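Local coordinates for protein alpha-L-rhamnosidase (Klebsiella oxytoca, PDB 4XHC) that removes terminal alpha-L-rhamnose from rhamnosides by hydrolysis, as a family GH78 glycosidase, and is captured here with rhamnose bound, at residues Leu247-Leu252 with Phe302-Phe307; Asp354-Ile359 with Ala369-Val374; Ala363-Gln368 with Gln427-Ser432. One frame throughout, in Å; residues are numbered along the deposited sequence.

Contact 1: Leu247-Leu252 with Phe302-Phe307. With RAM (alpha-L-rhamnopyranose), chain C.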
loop_
_atom_site.group_PDB
_atom_site.type_symbol
_atom_site.label_atom_id
_atom_site.label_comp_id
_atom_site.label_asym_id
_atom_site.label_seq_id
_atom_site.Cartn_x
_atom_site.Cartn_y
_atom_site.Cartn_z
ATOM N N LEU A 247 -28.431 -8.573 -13.167
ATOM C CA LEU A 247 -29.375 -9.336 -13.988
ATOM C C LEU A 247 -29.555 -8.772 -15.402
ATOM O O LEU A 247 -29.638 -9.526 -16.358
ATOM C CB LEU A 247 -30.730 -9.471 -13.291
ATOM C CG LEU A 247 -31.173 -10.933 -13.171
ATOM C CD1 LEU A 247 -32.212 -11.105 -12.073
ATOM C CD2 LEU A 247 -31.682 -11.462 -14.504
ATOM N N GLY A 248 -29.612 -7.457 -15.540
ATOM C CA GLY A 248 -29.748 -6.841 -16.858
ATOM C C GLY A 248 -28.557 -7.175 -17.732
ATOM O O GLY A 248 -28.711 -7.488 -18.924
ATOM N N ASP A 249 -27.367 -7.111 -17.128
ATOM C CA ASP A 249 -26.115 -7.397 -17.823
ATOM C C ASP A 249 -26.052 -8.874 -18.224
ATOM O O ASP A 249 -25.767 -9.208 -19.374
ATOM C CB ASP A 249 -24.914 -7.015 -16.947
ATOM C CG ASP A 249 -24.883 -5.528 -16.609
ATOM O OD1 ASP A 249 -25.817 -5.054 -15.933
ATOM O OD2 ASP A 249 -23.922 -4.829 -17.010
ATOM N N LEU A 250 -26.342 -9.748 -17.263
ATOM C CA LEU A 250 -26.427 -11.192 -17.494
ATOM C C LEU A 250 -27.277 -11.534 -18.711
ATOM O O LEU A 250 -26.900 -12.383 -19.513
ATOM C CB LEU A 250 -27.008 -11.892 -16.256
ATOM C CG LEU A 250 -27.295 -13.392 -16.365
ATOM C CD1 LEU A 250 -26.041 -14.155 -16.756
ATOM C CD2 LEU A 250 -27.849 -13.928 -15.057
ATOM N N ARG A 251 -28.430 -10.889 -18.838
ATOM C CA ARG A 251 -29.346 -11.191 -19.935
ATOM C C ARG A 251 -28.681 -11.047 -21.289
ATOM O O ARG A 251 -28.861 -11.885 -22.160
ATOM C CB ARG A 251 -30.579 -10.295 -19.889
ATOM C CG ARG A 251 -31.597 -10.649 -20.958
ATOM C CD ARG A 251 -32.965 -10.046 -20.693
ATOM N NE ARG A 251 -33.058 -8.721 -21.275
ATOM C CZ ARG A 251 -33.711 -8.412 -22.386
ATOM N NH1 ARG A 251 -34.389 -9.309 -23.085
ATOM N NH2 ARG A 251 -33.701 -7.170 -22.793
ATOM N N LEU A 252 -27.914 -9.980 -21.455
ATOM C CA LEU A 252 -27.234 -9.714 -22.719
ATOM C C LEU A 252 -25.994 -10.582 -22.883
ATOM O O LEU A 252 -25.730 -11.100 -23.970
ATOM C CB LEU A 252 -26.883 -8.231 -22.839
ATOM C CG LEU A 252 -27.931 -7.375 -23.559
ATOM C CD1 LEU A 252 -29.352 -7.690 -23.121
ATOM C CD2 LEU A 252 -27.631 -5.906 -23.350
ATOM N N PHE A 302 -37.512 -3.078 -10.914
ATOM C CA PHE A 302 -38.669 -3.623 -11.618
ATOM C C PHE A 302 -38.257 -4.408 -12.860
ATOM O O PHE A 302 -38.710 -5.537 -13.053
ATOM C CB PHE A 302 -39.589 -2.469 -11.990
ATOM C CG PHE A 302 -40.879 -2.874 -12.664
ATOM C CD1 PHE A 302 -41.984 -3.272 -11.917
ATOM C CD2 PHE A 302 -41.010 -2.775 -14.044
ATOM C CE1 PHE A 302 -43.182 -3.593 -12.533
ATOM C CE2 PHE A 302 -42.198 -3.108 -14.665
ATOM C CZ PHE A 302 -43.287 -3.516 -13.909
ATOM N N ASP A 303 -37.388 -3.822 -13.684
ATOM C CA ASP A 303 -37.027 -4.429 -14.970
ATOM C C ASP A 303 -36.089 -5.620 -14.822
ATOM O O ASP A 303 -36.309 -6.665 -15.438
ATOM C CB ASP A 303 -36.480 -3.401 -15.996
ATOM C CG ASP A 303 -35.292 -2.576 -15.486
ATOM O OD1 ASP A 303 -35.125 -2.400 -14.255
ATOM O OD2 ASP A 303 -34.549 -2.041 -16.341
ATOM N N TYR A 304 -35.064 -5.471 -13.988
ATOM C CA TYR A 304 -34.109 -6.553 -13.745
ATOM C C TYR A 304 -34.765 -7.790 -13.130
ATOM O O TYR A 304 -34.391 -8.919 -13.454
ATOM C CB TYR A 304 -32.959 -6.062 -12.858
ATOM C CG TYR A 304 -31.900 -5.268 -13.591
ATOM C CD1 TYR A 304 -32.200 -4.578 -14.762
ATOM C CD2 TYR A 304 -30.608 -5.182 -13.098
ATOM C CE1 TYR A 304 -31.240 -3.859 -15.431
ATOM C CE2 TYR A 304 -29.648 -4.447 -13.762
ATOM C CZ TYR A 304 -29.975 -3.789 -14.924
ATOM O OH TYR A 304 -29.037 -3.061 -15.610
ATOM N N SER A 305 -35.745 -7.583 -12.258
ATOM C CA SER A 305 -36.520 -8.697 -11.713
ATOM C C SER A 305 -37.248 -9.454 -12.825
ATOM O O SER A 305 -37.126 -10.665 -12.938
ATOM C CB SER A 305 -37.524 -8.209 -10.659
ATOM O OG SER A 305 -38.573 -9.145 -10.497
ATOM N N LEU A 306 -37.987 -8.722 -13.650
ATOM C CA LEU A 306 -38.699 -9.327 -14.774
ATOM C C LEU A 306 -37.775 -10.016 -15.776
ATOM O O LEU A 306 -38.192 -10.956 -16.444
ATOM C CB LEU A 306 -39.530 -8.280 -15.508
ATOM C CG LEU A 306 -40.805 -7.860 -14.789
ATOM C CD1 LEU A 306 -41.279 -6.502 -15.283
ATOM C CD2 LEU A 306 -41.893 -8.915 -14.957
ATOM N N PHE A 307 -36.531 -9.552 -15.888
ATOM C CA PHE A 307 -35.590 -10.139 -16.833
ATOM C C PHE A 307 -35.176 -11.550 -16.440
ATOM O O PHE A 307 -34.695 -12.300 -17.286
ATOM C CB PHE A 307 -34.336 -9.272 -17.019
ATOM C CG PHE A 307 -34.567 -7.985 -17.778
ATOM C CD1 PHE A 307 -35.494 -7.899 -18.802
ATOM C CD2 PHE A 307 -33.801 -6.866 -17.489
ATOM C CE1 PHE A 307 -35.682 -6.710 -19.489
ATOM C CE2 PHE A 307 -33.975 -5.676 -18.180
ATOM C CZ PHE A 307 -34.920 -5.597 -19.179
HETATM C C1 RAM C . -24.429 0.145 -12.884
HETATM C C2 RAM C . -23.686 -0.680 -13.916
HETATM C C3 RAM C . -24.405 -1.991 -14.172
HETATM C C4 RAM C . -25.901 -1.736 -14.248
HETATM C C5 RAM C . -26.392 -1.312 -12.874
HETATM C C6 RAM C . -27.560 -0.359 -12.925
HETATM O O1 RAM C . -23.504 0.707 -12.039
HETATM O O2 RAM C . -23.678 0.082 -15.111
HETATM O O3 RAM C . -23.954 -2.587 -15.390
HETATM O O4 RAM C . -26.585 -2.912 -14.637
HETATM O O5 RAM C . -25.329 -0.668 -12.139
#

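Contact 2: Asp354-Ile359 with Ala369-Val374. With RAM (alpha-L-rhamnopyranose), chain C.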
loop_
_atom_site.group_PDB
_atom_site.type_symbol
_atom_site.label_atom_id
_atom_site.label_comp_id
_atom_site.label_asym_id
_atom_site.label_seq_id
_atom_site.Cartn_x
_atom_site.Cartn_y
_atom_site.Cartn_z
ATOM N N ASP A 354 -38.569 7.707 -7.339
ATOM C CA ASP A 354 -37.466 6.872 -6.844
ATOM C C ASP A 354 -36.860 6.021 -7.985
ATOM O O ASP A 354 -37.363 6.042 -9.106
ATOM C CB ASP A 354 -37.923 6.001 -5.660
ATOM C CG ASP A 354 -39.121 5.122 -5.993
ATOM O OD1 ASP A 354 -40.214 5.666 -6.268
ATOM O OD2 ASP A 354 -38.969 3.883 -5.988
ATOM N N TRP A 355 -35.769 5.304 -7.703
ATOM C CA TRP A 355 -35.047 4.508 -8.714
ATOM C C TRP A 355 -35.591 3.077 -8.716
ATOM O O TRP A 355 -34.925 2.125 -8.311
ATOM C CB TRP A 355 -33.542 4.549 -8.419
ATOM C CG TRP A 355 -32.636 4.063 -9.536
ATOM C CD1 TRP A 355 -32.609 4.500 -10.830
ATOM C CD2 TRP A 355 -31.604 3.077 -9.428
ATOM N NE1 TRP A 355 -31.642 3.826 -11.543
ATOM C CE2 TRP A 355 -31.011 2.947 -10.705
ATOM C CE3 TRP A 355 -31.131 2.281 -8.378
ATOM C CZ2 TRP A 355 -29.976 2.055 -10.956
ATOM C CZ3 TRP A 355 -30.107 1.396 -8.626
ATOM C CH2 TRP A 355 -29.536 1.290 -9.904
ATOM N N TRP A 356 -36.827 2.954 -9.191
ATOM C CA TRP A 356 -37.601 1.718 -9.098
ATOM C C TRP A 356 -37.424 0.798 -10.300
ATOM O O TRP A 356 -37.728 -0.387 -10.221
ATOM C CB TRP A 356 -39.086 2.036 -8.897
ATOM C CG TRP A 356 -39.750 2.815 -10.015
ATOM C CD1 TRP A 356 -39.754 4.164 -10.180
ATOM C CD2 TRP A 356 -40.530 2.277 -11.088
ATOM N NE1 TRP A 356 -40.468 4.504 -11.303
ATOM C CE2 TRP A 356 -40.962 3.365 -11.877
ATOM C CE3 TRP A 356 -40.911 0.977 -11.457
ATOM C CZ2 TRP A 356 -41.753 3.194 -13.017
ATOM C CZ3 TRP A 356 -41.690 0.804 -12.592
ATOM C CH2 TRP A 356 -42.105 1.909 -13.359
ATOM N N VAL A 357 -36.935 1.355 -11.401
ATOM C CA VAL A 357 -36.655 0.619 -12.626
ATOM C C VAL A 357 -35.422 1.263 -13.287
ATOM O O VAL A 357 -35.193 2.464 -13.141
ATOM C CB VAL A 357 -37.875 0.650 -13.561
ATOM C CG1 VAL A 357 -38.240 2.071 -13.951
ATOM C CG2 VAL A 357 -37.645 -0.207 -14.799
ATOM N N PHE A 358 -34.610 0.481 -13.998
ATOM C CA PHE A 358 -33.372 1.034 -14.557
ATOM C C PHE A 358 -33.494 1.641 -15.963
ATOM O O PHE A 358 -33.394 2.850 -16.119
ATOM C CB PHE A 358 -32.225 0.021 -14.539
ATOM C CG PHE A 358 -31.005 0.531 -15.236
ATOM C CD1 PHE A 358 -30.360 1.666 -14.767
ATOM C CD2 PHE A 358 -30.540 -0.070 -16.394
ATOM C CE1 PHE A 358 -29.253 2.169 -15.418
ATOM C CE2 PHE A 358 -29.427 0.438 -17.055
ATOM C CZ PHE A 358 -28.784 1.557 -16.564
ATOM N N ILE A 359 -33.659 0.792 -16.975
ATOM C CA ILE A 359 -33.809 1.217 -18.382
ATOM C C ILE A 359 -32.552 1.789 -19.046
ATOM O O ILE A 359 -32.131 1.271 -20.076
ATOM C CB ILE A 359 -34.957 2.220 -18.574
ATOM C CG1 ILE A 359 -36.244 1.721 -17.891
ATOM C CG2 ILE A 359 -35.190 2.483 -20.054
ATOM C CD1 ILE A 359 -36.782 0.401 -18.399
ATOM N N ALA A 369 -43.372 4.542 -19.491
ATOM C CA ALA A 369 -43.699 3.868 -20.759
ATOM C C ALA A 369 -42.748 2.707 -21.055
ATOM O O ALA A 369 -43.179 1.647 -21.484
ATOM C CB ALA A 369 -43.692 4.861 -21.912
ATOM N N ALA A 370 -41.453 2.921 -20.839
ATOM C CA ALA A 370 -40.462 1.869 -21.036
ATOM C C ALA A 370 -40.731 0.691 -20.114
ATOM O O ALA A 370 -40.643 -0.448 -20.539
ATOM C CB ALA A 370 -39.054 2.405 -20.812
ATOM N N ALA A 371 -41.063 0.972 -18.856
ATOM C CA ALA A 371 -41.418 -0.072 -17.897
ATOM C C ALA A 371 -42.666 -0.859 -18.327
ATOM O O ALA A 371 -42.717 -2.077 -18.182
ATOM C CB ALA A 371 -41.634 0.535 -16.522
ATOM N N GLN A 372 -43.663 -0.167 -18.861
ATOM C CA GLN A 372 -44.842 -0.830 -19.398
ATOM C C GLN A 372 -44.430 -1.823 -20.484
ATOM O O GLN A 372 -44.940 -2.947 -20.535
ATOM C CB GLN A 372 -45.816 0.206 -19.966
ATOM C CG GLN A 372 -47.134 -0.359 -20.496
ATOM C CD GLN A 372 -48.165 -0.650 -19.421
ATOM O OE1 GLN A 372 -48.001 -0.283 -18.263
ATOM N NE2 GLN A 372 -49.267 -1.268 -19.819
ATOM N N GLY A 373 -43.519 -1.404 -21.355
ATOM C CA GLY A 373 -43.026 -2.253 -22.428
ATOM C C GLY A 373 -42.240 -3.446 -21.913
ATOM O O GLY A 373 -42.333 -4.544 -22.453
ATOM N N VAL A 374 -41.457 -3.247 -20.865
ATOM C CA VAL A 374 -40.683 -4.352 -20.320
ATOM C C VAL A 374 -41.620 -5.396 -19.716
ATOM O O VAL A 374 -41.404 -6.594 -19.868
ATOM C CB VAL A 374 -39.640 -3.861 -19.297
ATOM C CG1 VAL A 374 -39.028 -5.029 -18.532
ATOM C CG2 VAL A 374 -38.545 -3.071 -20.007
HETATM C C1 RAM C . -24.429 0.145 -12.884
HETATM C C2 RAM C . -23.686 -0.680 -13.916
HETATM C C3 RAM C . -24.405 -1.991 -14.172
HETATM C C4 RAM C . -25.901 -1.736 -14.248
HETATM C C5 RAM C . -26.392 -1.312 -12.874
HETATM C C6 RAM C . -27.560 -0.359 -12.925
HETATM O O1 RAM C . -23.504 0.707 -12.039
HETATM O O2 RAM C . -23.678 0.082 -15.111
HETATM O O3 RAM C . -23.954 -2.587 -15.390
HETATM O O4 RAM C . -26.585 -2.912 -14.637
HETATM O O5 RAM C . -25.329 -0.668 -12.139
#

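Contact 3: Ala363-Gln368 with Gln427-Ser432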
loop_
_atom_site.group_PDB
_atom_site.type_symbol
_atom_site.label_atom_id
_atom_site.label_comp_id
_atom_site.label_asym_id
_atom_site.label_seq_id
_atom_site.Cartn_x
_atom_site.Cartn_y
_atom_site.Cartn_z
ATOM N N ALA A 363 -30.519 10.396 -16.179
ATOM C CA ALA A 363 -31.194 10.965 -15.018
ATOM C C ALA A 363 -32.501 11.699 -15.342
ATOM O O ALA A 363 -33.371 11.790 -14.499
ATOM C CB ALA A 363 -30.238 11.909 -14.295
ATOM N N SER A 364 -32.639 12.230 -16.551
ATOM C CA SER A 364 -33.833 12.985 -16.912
ATOM C C SER A 364 -34.933 12.113 -17.560
ATOM O O SER A 364 -35.913 12.634 -18.091
ATOM C CB SER A 364 -33.441 14.118 -17.865
ATOM O OG SER A 364 -33.053 13.591 -19.135
ATOM N N LEU A 365 -34.771 10.796 -17.550
ATOM C CA LEU A 365 -35.694 9.917 -18.282
ATOM C C LEU A 365 -36.878 9.562 -17.404
ATOM O O LEU A 365 -36.694 8.992 -16.346
ATOM C CB LEU A 365 -34.990 8.615 -18.729
ATOM C CG LEU A 365 -35.848 7.505 -19.363
ATOM C CD1 LEU A 365 -36.556 7.990 -20.624
ATOM C CD2 LEU A 365 -35.006 6.290 -19.696
ATOM N N ASN A 366 -38.082 9.897 -17.852
ATOM C CA ASN A 366 -39.276 9.339 -17.244
ATOM C C ASN A 366 -39.475 7.913 -17.709
ATOM O O ASN A 366 -39.546 7.646 -18.910
ATOM C CB ASN A 366 -40.529 10.136 -17.577
ATOM C CG ASN A 366 -41.753 9.567 -16.883
ATOM O OD1 ASN A 366 -42.364 8.600 -17.354
ATOM N ND2 ASN A 366 -42.081 10.125 -15.724
ATOM N N LYS A 367 -39.621 7.004 -16.757
ATOM C CA LYS A 367 -39.489 5.578 -17.052
ATOM C C LYS A 367 -40.786 4.788 -17.215
ATOM O O LYS A 367 -40.746 3.604 -17.509
ATOM C CB LYS A 367 -38.598 4.951 -15.984
ATOM C CG LYS A 367 -37.144 5.295 -16.237
ATOM C CD LYS A 367 -36.319 5.278 -14.980
ATOM C CE LYS A 367 -34.881 5.584 -15.310
ATOM N NZ LYS A 367 -34.009 5.009 -14.260
ATOM N N GLN A 368 -41.928 5.442 -17.075
ATOM C CA GLN A 368 -43.213 4.736 -17.069
ATOM C C GLN A 368 -43.493 3.923 -18.326
ATOM O O GLN A 368 -43.829 2.757 -18.242
ATOM C CB GLN A 368 -44.343 5.726 -16.855
ATOM C CG GLN A 368 -45.712 5.140 -17.090
ATOM C CD GLN A 368 -46.815 6.121 -16.755
ATOM O OE1 GLN A 368 -46.936 7.192 -17.366
ATOM N NE2 GLN A 368 -47.647 5.748 -15.799
ATOM N N GLN A 427 -43.615 13.130 -21.511
ATOM C CA GLN A 427 -42.269 13.176 -22.089
ATOM C C GLN A 427 -42.124 12.208 -23.251
ATOM O O GLN A 427 -42.655 11.108 -23.198
ATOM C CB GLN A 427 -41.236 12.808 -21.022
ATOM C CG GLN A 427 -39.795 13.079 -21.417
ATOM C CD GLN A 427 -38.793 12.390 -20.509
ATOM O OE1 GLN A 427 -38.705 11.170 -20.483
ATOM N NE2 GLN A 427 -38.034 13.170 -19.766
ATOM N N VAL A 428 -41.368 12.626 -24.268
ATOM C CA VAL A 428 -41.042 11.806 -25.430
ATOM C C VAL A 428 -39.557 11.410 -25.410
ATOM O O VAL A 428 -38.662 12.264 -25.561
ATOM C CB VAL A 428 -41.341 12.568 -26.735
ATOM C CG1 VAL A 428 -41.085 11.684 -27.948
ATOM C CG2 VAL A 428 -42.778 13.062 -26.743
ATOM N N SER A 429 -39.302 10.116 -25.238
ATOM C CA SER A 429 -37.937 9.592 -25.148
ATOM C C SER A 429 -37.693 8.525 -26.204
ATOM O O SER A 429 -38.638 8.013 -26.801
ATOM C CB SER A 429 -37.692 8.989 -23.761
ATOM O OG SER A 429 -38.501 7.837 -23.519
ATOM N N TRP A 430 -36.427 8.202 -26.449
ATOM C CA TRP A 430 -36.103 7.060 -27.308
ATOM C C TRP A 430 -36.502 5.756 -26.626
ATOM O O TRP A 430 -36.994 4.833 -27.276
ATOM C CB TRP A 430 -34.609 7.002 -27.618
ATOM C CG TRP A 430 -34.166 7.904 -28.697
ATOM C CD1 TRP A 430 -34.032 9.254 -28.624
ATOM C CD2 TRP A 430 -33.761 7.530 -30.011
ATOM N NE1 TRP A 430 -33.578 9.748 -29.815
ATOM C CE2 TRP A 430 -33.400 8.708 -30.684
ATOM C CE3 TRP A 430 -33.672 6.316 -30.689
ATOM C CZ2 TRP A 430 -32.955 8.711 -31.996
ATOM C CZ3 TRP A 430 -33.224 6.319 -32.001
ATOM C CH2 TRP A 430 -32.868 7.515 -32.640
ATOM N N ALA A 431 -36.272 5.678 -25.321
ATOM C CA ALA A 431 -36.484 4.442 -24.591
ATOM C C ALA A 431 -37.942 3.953 -24.678
ATOM O O ALA A 431 -38.201 2.780 -24.942
ATOM C CB ALA A 431 -36.063 4.623 -23.144
ATOM N N SER A 432 -38.884 4.858 -24.471
ATOM C CA SER A 432 -40.295 4.518 -24.560
ATOM C C SER A 432 -40.632 3.833 -25.877
ATOM O O SER A 432 -41.335 2.827 -25.890
ATOM C CB SER A 432 -41.157 5.775 -24.416
ATOM O OG SER A 432 -40.914 6.432 -23.186
HETATM O O HOH W 1 -39.845 8.925 -21.279
HETATM O O HOH W 2 -40.151 5.707 -20.791
#

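Contact 1: Leu247-Leu252 with Phe302-Phe307
Tyr304 reaches across the start of helix 247-259 with its ring laid over Gly248, and its length can be followed outward atom by atom. CB sits against CB of Leu247, 4.1 Å away, while the branched end of that leucine rests on the Tyr304 carbonyl, with CD1 closest. With chi1 at -79°, CG stands anti to the carbonyl carbon and the ring swings across the neighbouring helix. The CG and CD2 side of the ring then meets the peptide N of Gly248, and CE1 and CZ pass over its CA. That CA makes a CH-pi contact, 3.7 Å from the Tyr304 ring centroid and almost on the ring normal. The hydroxyl at the tip passes Asp249 OD1 and donates to O4 of the rhamnose, 2.6 Å away and near the plane of the ring.

The two helices belong to the six-hairpin, (alpha/alpha)6-barrel domain of the family, and their axes here run 8.9 Å apart at 43°. The sugar lies beside the first turns of both helices. Asp249 grips it from the other helix with both carboxylate oxygens, OD1 taking the proton of O4 at 2.6 Å and OD2 that of O3 at 2.8 Å. O4 is therefore held by one residue from each helix. Farther along helix 247-259, the guanidinium of Arg251 lies nearly flat on Phe307, planes 12° apart, as an off-centre cation-pi stack in which NE comes over CD1 at 3.6 Å. Its NH1 is occupied by a salt bridge to Asp310.

Contact 2: Asp354-Ile359 with Ala369-Val374
Ala371 receives the outer end of the Trp356 indole on its methyl group, with CH2 of Trp356 3.5 Å from CB of Ala371 and CZ3 a little farther off. The methyl approaches the six-membered ring obliquely. Beside it, Ile359 sets CD1 and CG2 against CB of Ala370, each at 3.9 Å, and CD1 also reaches CG2 of Val374 at 4.2 Å. With chi1 at -49°, CG2 stands anti to the backbone N and CG1 lies beside it, which lets both branches rest against the same side of the one alanine methyl. Val357 fills in behind, its CG1 over the face of the Trp356 indole and its CG2 touching Ala371 more loosely.

Further out, Arg342 makes a cation-pi contact with Trp356, and N of Phe358 and N of Ile359 are hydrogen-bonded to OD1 and OD2 of Asp303. Trp355 and Phe358 turn the other way, to the sugar: Trp355 meets C6 of the rhamnose with its ring edge and Phe358 meets the same methyl with a face, CD1 at 3.9 Å. The loop thus has two hydrophobic sides, one for the sugar's methyl and one for helix 368-389. No hydrogen bond links the two segments, so what passes directly between them is apolar packing.

Contact 3: Ala363-Gln368 with Gln427-Ser432
The N-terminus of helix 430-438, with Ser429 as its N-cap, faces the last turn of the loop that runs into helix 368-389 of the six-hairpin glycosidase domain, and one glutamine amide, a leucine and two waters bridge the loop and the helix start. Gln427 supplies the amide. Its CG is anti to the backbone N (chi1 -169°) and the chain stays extended beyond it, carrying the amide across to the loop backbone. NE2 donates to the carbonyl O of Ser364 at 2.8 Å, and this acceptor lies practically in the Gln427 amide plane. OE1 in turn accepts from N of Asn366 at 3.0 Å, with that donor tilted 31° from the carbonyl plane. Both ends of the amide are thereby engaged by backbone groups two residues apart, which fixes its rotation.

Leu365, between those two residues, uses its methyl groups: CD1 packs on CB of Ser429 and CD2 on CB of Ala431, 4.0 Å away. Each segment also has its own cap. Ser429 OG accepts from Ser432 N, and Asn366 OD1 accepts from Gln368 N, a donor standing above the carbonyl plane; the same OD1 is hydrogen-bonded to Ser422 OG, and ND2 to Asp351 OD2. Two waters bridge Asn366 O to the other segment. Water 2 donates to Asn366 O and bonds to Ser432 OG at 2.6 Å. Water 1 donates to Asn366 O at 2.7 Å and to Gln427 OE1 at 2.6 Å, and takes a hydrogen bond from Ser429 OG at 2.8 Å.

From the N terminus, contact 1 comes first, closing the chain between the starts of helices 247-259 and 302-319 before contact 2 opens. Contacts 2 and 3 cross: 354-359 and 363-368 lie in one long loop, and their partners, 369-374 and 427-432, follow in the same order. Contact 2 thus folds the loop back on the helix it leads into, while contact 3 ties its end to the start of helix 430-438. Phe302 N joins contact 1 to contact 2 through a probable hydrogen bond to Trp356 O, and Lys367 NZ joins contact 2 to contact 3 at Val357 O. Contacts 1 and 3 do not touch, their centres being about 18 Å apart.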